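Local coordinates for envelope glycoprotein (Bourbon virus, PDB 5ZKX) that drives fusion of the viral envelope with a host membrane as a gp64-like class III fusion glycoprotein, seen here as its postfusion trimer, at the interface of chains A and B. Coordinates in Å, arbitrary orientation; residue numbers count along the deposited sequence, not the author numbering. Chains: chain A/B, Envelope glycoprotein.

Contact 1: the interface of chains A and B. Residues chain A 68-69; chain B 443, 445.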
ATOM      1  N   CYS A  68     -33.513  31.149 -25.351  1.00 39.04           N
ATOM      2  CA  CYS A  68     -33.610  29.744 -24.985  1.00 29.70           C
ATOM      3  C   CYS A  68     -33.676  29.596 -23.474  1.00 28.96           C
ATOM      4  O   CYS A  68     -32.954  30.276 -22.738  1.00 31.18           O
ATOM      5  CB  CYS A  68     -32.422  28.948 -25.523  1.00 25.26           C
ATOM      6  SG  CYS A  68     -32.461  28.671 -27.298  1.00 34.70           S
ATOM      7  N   TYR A  69     -34.541  28.702 -23.024  1.00 37.39           N
ATOM      8  CA  TYR A  69     -34.618  28.306 -21.625  1.00 40.90           C
ATOM      9  C   TYR A  69     -34.153  26.852 -21.567  1.00 37.53           C
ATOM     10  O   TYR A  69     -34.891  25.938 -21.949  1.00 37.63           O
ATOM     11  CB  TYR A  69     -36.033  28.486 -21.077  1.00 46.33           C
ATOM     12  CG  TYR A  69     -36.402  29.920 -20.743  1.00 54.30           C
ATOM     13  CD1 TYR A  69     -37.123  30.220 -19.592  1.00 68.02           C
ATOM     14  CD2 TYR A  69     -36.038  30.972 -21.578  1.00 55.44           C
ATOM     15  CE1 TYR A  69     -37.467  31.527 -19.279  1.00 73.41           C
ATOM     16  CE2 TYR A  69     -36.375  32.281 -21.274  1.00 60.55           C
ATOM     17  CZ  TYR A  69     -37.090  32.554 -20.123  1.00 71.20           C
ATOM     18  OH  TYR A  69     -37.432  33.854 -19.811  1.00 60.92           O
TER
ATOM     19  N   ASN B 443     -30.524  31.125 -18.452  1.00 34.49           N
ATOM     20  CA  ASN B 443     -31.070  32.381 -18.946  1.00 36.71           C
ATOM     21  C   ASN B 443     -31.330  33.318 -17.774  1.00 33.74           C
ATOM     22  O   ASN B 443     -32.116  32.995 -16.876  1.00 33.63           O
ATOM     23  CB  ASN B 443     -32.352  32.139 -19.739  1.00 39.01           C
ATOM     24  CG  ASN B 443     -32.591  33.205 -20.791  1.00 36.96           C
ATOM     25  OD1 ASN B 443     -32.815  34.372 -20.468  1.00 33.87           O
ATOM     26  ND2 ASN B 443     -32.533  32.811 -22.057  1.00 37.81           N
ATOM     27  N   GLY B 445     -33.004  35.896 -17.811  1.00 29.62           N
ATOM     28  CA  GLY B 445     -34.219  36.638 -18.092  1.00 22.38           C
ATOM     29  C   GLY B 445     -35.202  36.641 -16.941  1.00 25.67           C
ATOM     30  O   GLY B 445     -35.951  35.683 -16.751  1.00 34.29           O
TER
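The side-chain amide of B:Asn443 reaches across to strand 67-74 of the neighbouring chain and gives a hydrogen bond from ND2 to the backbone carbonyl O of A:Cys68, 2.7 Å away. This is the close part of a small contact that illustrates how the end of the ordered C-terminal tail can be pinned to a partner's strand through a main-chain group. A chi1 of -152° turns CG of B:Asn443 away from its own N and carries the amide toward strand 67-74. The bond is bent, and the donor sits 35° away from the plane of the A:Cys68 carbonyl. No side chain of chain A is read by this bond, since the acceptor belongs to the backbone.

At the other end of the same amide, OD1 accepts the backbone N of B:Gly445 at 3.1 Å, in the carbonyl plane and on a lone pair. Both ends of the amide are thus engaged, one by the partner and one by its own chain, which fixes its flip and ties the amide to the residues that follow it.

The looser side belongs to A:Tyr69. One face of its phenol ring lies under the B:Asn443 side chain, with CB of the asparagine above the rim and the ring and amide planes 32° apart; the packing is ordinary van der Waals contact, with ring atom CE2 of A:Tyr69 3.9 Å from the amide carbon CG of B:Asn443. Toward the last modelled residue of chain B the fit slackens further: the phenol oxygen OH of A:Tyr69 lies 3.9 Å from the carbonyl O of B:Gly445.

Contact 2: the interface of chains A and B. Residues chain A 52, 70, 72, 125, 438; chain B 439-440.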
ATOM      1  N   TRP A  52     -31.908  16.546 -20.513  1.00 20.15           N
ATOM      2  CA  TRP A  52     -31.557  17.878 -20.975  1.00 22.40           C
ATOM      3  C   TRP A  52     -32.725  18.447 -21.770  1.00 26.52           C
ATOM      4  O   TRP A  52     -33.217  17.804 -22.703  1.00 24.00           O
ATOM      5  CB  TRP A  52     -30.296  17.823 -21.837  1.00 20.89           C
ATOM      6  CG  TRP A  52     -30.093  19.029 -22.683  1.00 23.56           C
ATOM      7  CD1 TRP A  52     -30.419  19.171 -24.002  1.00 20.66           C
ATOM      8  CD2 TRP A  52     -29.511  20.272 -22.275  1.00 22.67           C
ATOM      9  NE1 TRP A  52     -30.077  20.428 -24.438  1.00 21.51           N
ATOM     10  CE2 TRP A  52     -29.517  21.122 -23.396  1.00 21.15           C
ATOM     11  CE3 TRP A  52     -28.990  20.749 -21.068  1.00 24.29           C
ATOM     12  CZ2 TRP A  52     -29.020  22.421 -23.347  1.00 20.46           C
ATOM     13  CZ3 TRP A  52     -28.497  22.039 -21.023  1.00 21.90           C
ATOM     14  CH2 TRP A  52     -28.516  22.859 -22.154  1.00 21.85           C
ATOM     15  N   ASN A  70     -32.924  26.645 -21.105  1.00 22.49           N
ATOM     16  CA  ASN A  70     -32.301  25.332 -21.060  1.00 22.04           C
ATOM     17  C   ASN A  70     -32.071  24.912 -19.614  1.00 23.06           C
ATOM     18  O   ASN A  70     -31.785  25.745 -18.748  1.00 19.86           O
ATOM     19  CB  ASN A  70     -30.961  25.321 -21.808  1.00 21.11           C
ATOM     20  CG  ASN A  70     -31.081  25.805 -23.242  1.00 19.92           C
ATOM     21  OD1 ASN A  70     -32.167  25.835 -23.815  1.00 21.17           O
ATOM     22  ND2 ASN A  70     -29.951  26.183 -23.829  1.00 24.53           N
ATOM     23  N   LEU A  72     -30.715  21.240 -17.133  1.00 23.93           N
ATOM     24  CA  LEU A  72     -30.400  19.841 -16.855  1.00 17.72           C
ATOM     25  C   LEU A  72     -31.176  19.450 -15.604  1.00 21.12           C
ATOM     26  O   LEU A  72     -30.892  19.954 -14.513  1.00 19.99           O
ATOM     27  CB  LEU A  72     -28.902  19.640 -16.645  1.00 20.33           C
ATOM     28  CG  LEU A  72     -28.027  19.071 -17.759  1.00 23.41           C
ATOM     29  CD1 LEU A  72     -26.584  19.057 -17.287  1.00 22.60           C
ATOM     30  CD2 LEU A  72     -28.475  17.674 -18.161  1.00 19.90           C
ATOM     31  N   LYS A 125     -26.569  17.151 -25.855  1.00 26.25           N
ATOM     32  CA  LYS A 125     -26.829  18.545 -25.501  1.00 24.76           C
ATOM     33  C   LYS A 125     -27.054  19.341 -26.784  1.00 26.92           C
ATOM     34  O   LYS A 125     -26.170  20.036 -27.288  1.00 28.34           O
ATOM     35  CB  LYS A 125     -25.672  19.101 -24.681  1.00 24.75           C
ATOM     36  CG  LYS A 125     -25.867  20.519 -24.182  1.00 24.93           C
ATOM     37  CD  LYS A 125     -24.532  21.138 -23.830  1.00 20.58           C
ATOM     38  CE  LYS A 125     -24.701  22.526 -23.249  1.00 21.52           C
ATOM     39  NZ  LYS A 125     -23.377  23.147 -22.958  1.00 25.85           N
ATOM     40  N   MET A 438     -21.531  17.261 -22.093  1.00 19.57           N
ATOM     41  CA  MET A 438     -22.003  18.630 -21.961  1.00 18.37           C
ATOM     42  C   MET A 438     -20.961  19.670 -22.367  1.00 20.98           C
ATOM     43  O   MET A 438     -21.051  20.818 -21.925  1.00 21.99           O
ATOM     44  CB  MET A 438     -22.448  18.898 -20.521  1.00 22.58           C
ATOM     45  CG  MET A 438     -23.659  18.101 -20.070  1.00 23.47           C
ATOM     46  SD  MET A 438     -25.178  18.628 -20.865  1.00 18.67           S
ATOM     47  CE  MET A 438     -25.229  20.345 -20.387  1.00 20.40           C
TER
ATOM     48  N   THR B 439     -21.403  23.719 -17.011  1.00 24.79           N
ATOM     49  CA  THR B 439     -21.814  22.785 -18.054  1.00 25.20           C
ATOM     50  C   THR B 439     -22.767  23.416 -19.067  1.00 29.65           C
ATOM     51  O   THR B 439     -22.738  23.048 -20.246  1.00 28.40           O
ATOM     52  CB  THR B 439     -22.467  21.543 -17.444  1.00 20.21           C
ATOM     53  OG1 THR B 439     -23.468  21.938 -16.502  1.00 24.07           O
ATOM     54  CG2 THR B 439     -21.425  20.684 -16.749  1.00 25.05           C
ATOM     55  N   TYR B 440     -23.616  24.348 -18.640  1.00 23.59           N
ATOM     56  CA  TYR B 440     -24.513  25.000 -19.582  1.00 20.96           C
ATOM     57  C   TYR B 440     -24.912  26.364 -19.044  1.00 21.40           C
ATOM     58  O   TYR B 440     -24.858  26.623 -17.838  1.00 21.03           O
ATOM     59  CB  TYR B 440     -25.747  24.138 -19.879  1.00 22.07           C
ATOM     60  CG  TYR B 440     -26.759  24.040 -18.756  1.00 22.68           C
ATOM     61  CD1 TYR B 440     -27.899  24.828 -18.756  1.00 23.64           C
ATOM     62  CD2 TYR B 440     -26.589  23.139 -17.714  1.00 21.28           C
ATOM     63  CE1 TYR B 440     -28.834  24.736 -17.742  1.00 25.03           C
ATOM     64  CE2 TYR B 440     -27.520  23.039 -16.695  1.00 19.76           C
ATOM     65  CZ  TYR B 440     -28.641  23.842 -16.714  1.00 21.67           C
ATOM     66  OH  TYR B 440     -29.578  23.749 -15.708  1.00 20.36           O
TER
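Two torsions bring the main groups of this contact together: chi1 of B:Tyr440 is 72°, which sets CG between its backbone N and carbonyl carbon and sends the ring toward strands 44-58 and 67-74 of chain A, while a chi1 of 162° at A:Trp52 sets the indole antiparallel to the tyrosine, its six-membered edge against the phenol. The indole presents its CZ3 edge to the face of the phenol ring, the planes 86° apart, and CZ3 of A:Trp52 comes to 3.5 Å from CG of B:Tyr440. A:Lys125 lays its CG over one face of the indole, toward the rim, and goes on to touch chain B with its end.

A:Leu72 does two jobs. Its CB packs against ring atom CE2 of B:Tyr440 at 3.7 Å, and its backbone N donates a nearly straight hydrogen bond, 3.1 Å long, to the phenol OH of B:Tyr440. The far end of the tyrosine is therefore held by a polar bond while its ring is gripped by carbon.

Near the root of the tyrosine, the extended chain of A:Lys125 carries NZ to the backbone O of B:Thr439, a hydrogen bond of 2.8 Å in the carbonyl plane. A:Met438, bent at its second and third torsions, places its methyl CE 3.9 Å from CB of B:Tyr440, and its CB faces that of B:Thr439. The site is an aromatic-and-aliphatic socket with polar anchors at both ends, which fastens the segment following helix 422-437 of one subunit to two strands of the next, with loop residues A:Lys125 and A:Met438 closing the site, and probably helps to stabilise the postfusion trimer.

About 12 Å separates the C-alpha centres of contact 1 and contact 2, and the two share elements on both sides. Strand 67-74 of chain A supplies residues to each, and the tail of chain B that follows helix 422-437 runs from contact 2 to contact 1, opposite in direction to that strand. The tail is thus secured at successive points near one shared strand, contact 2 adding strand 44-58 and the loops around it: first by a buried aromatic side chain, then by a hydrogen bond from a side-chain amide. Repeated around the three subunits, such docking would tie each C-terminal segment to its neighbour.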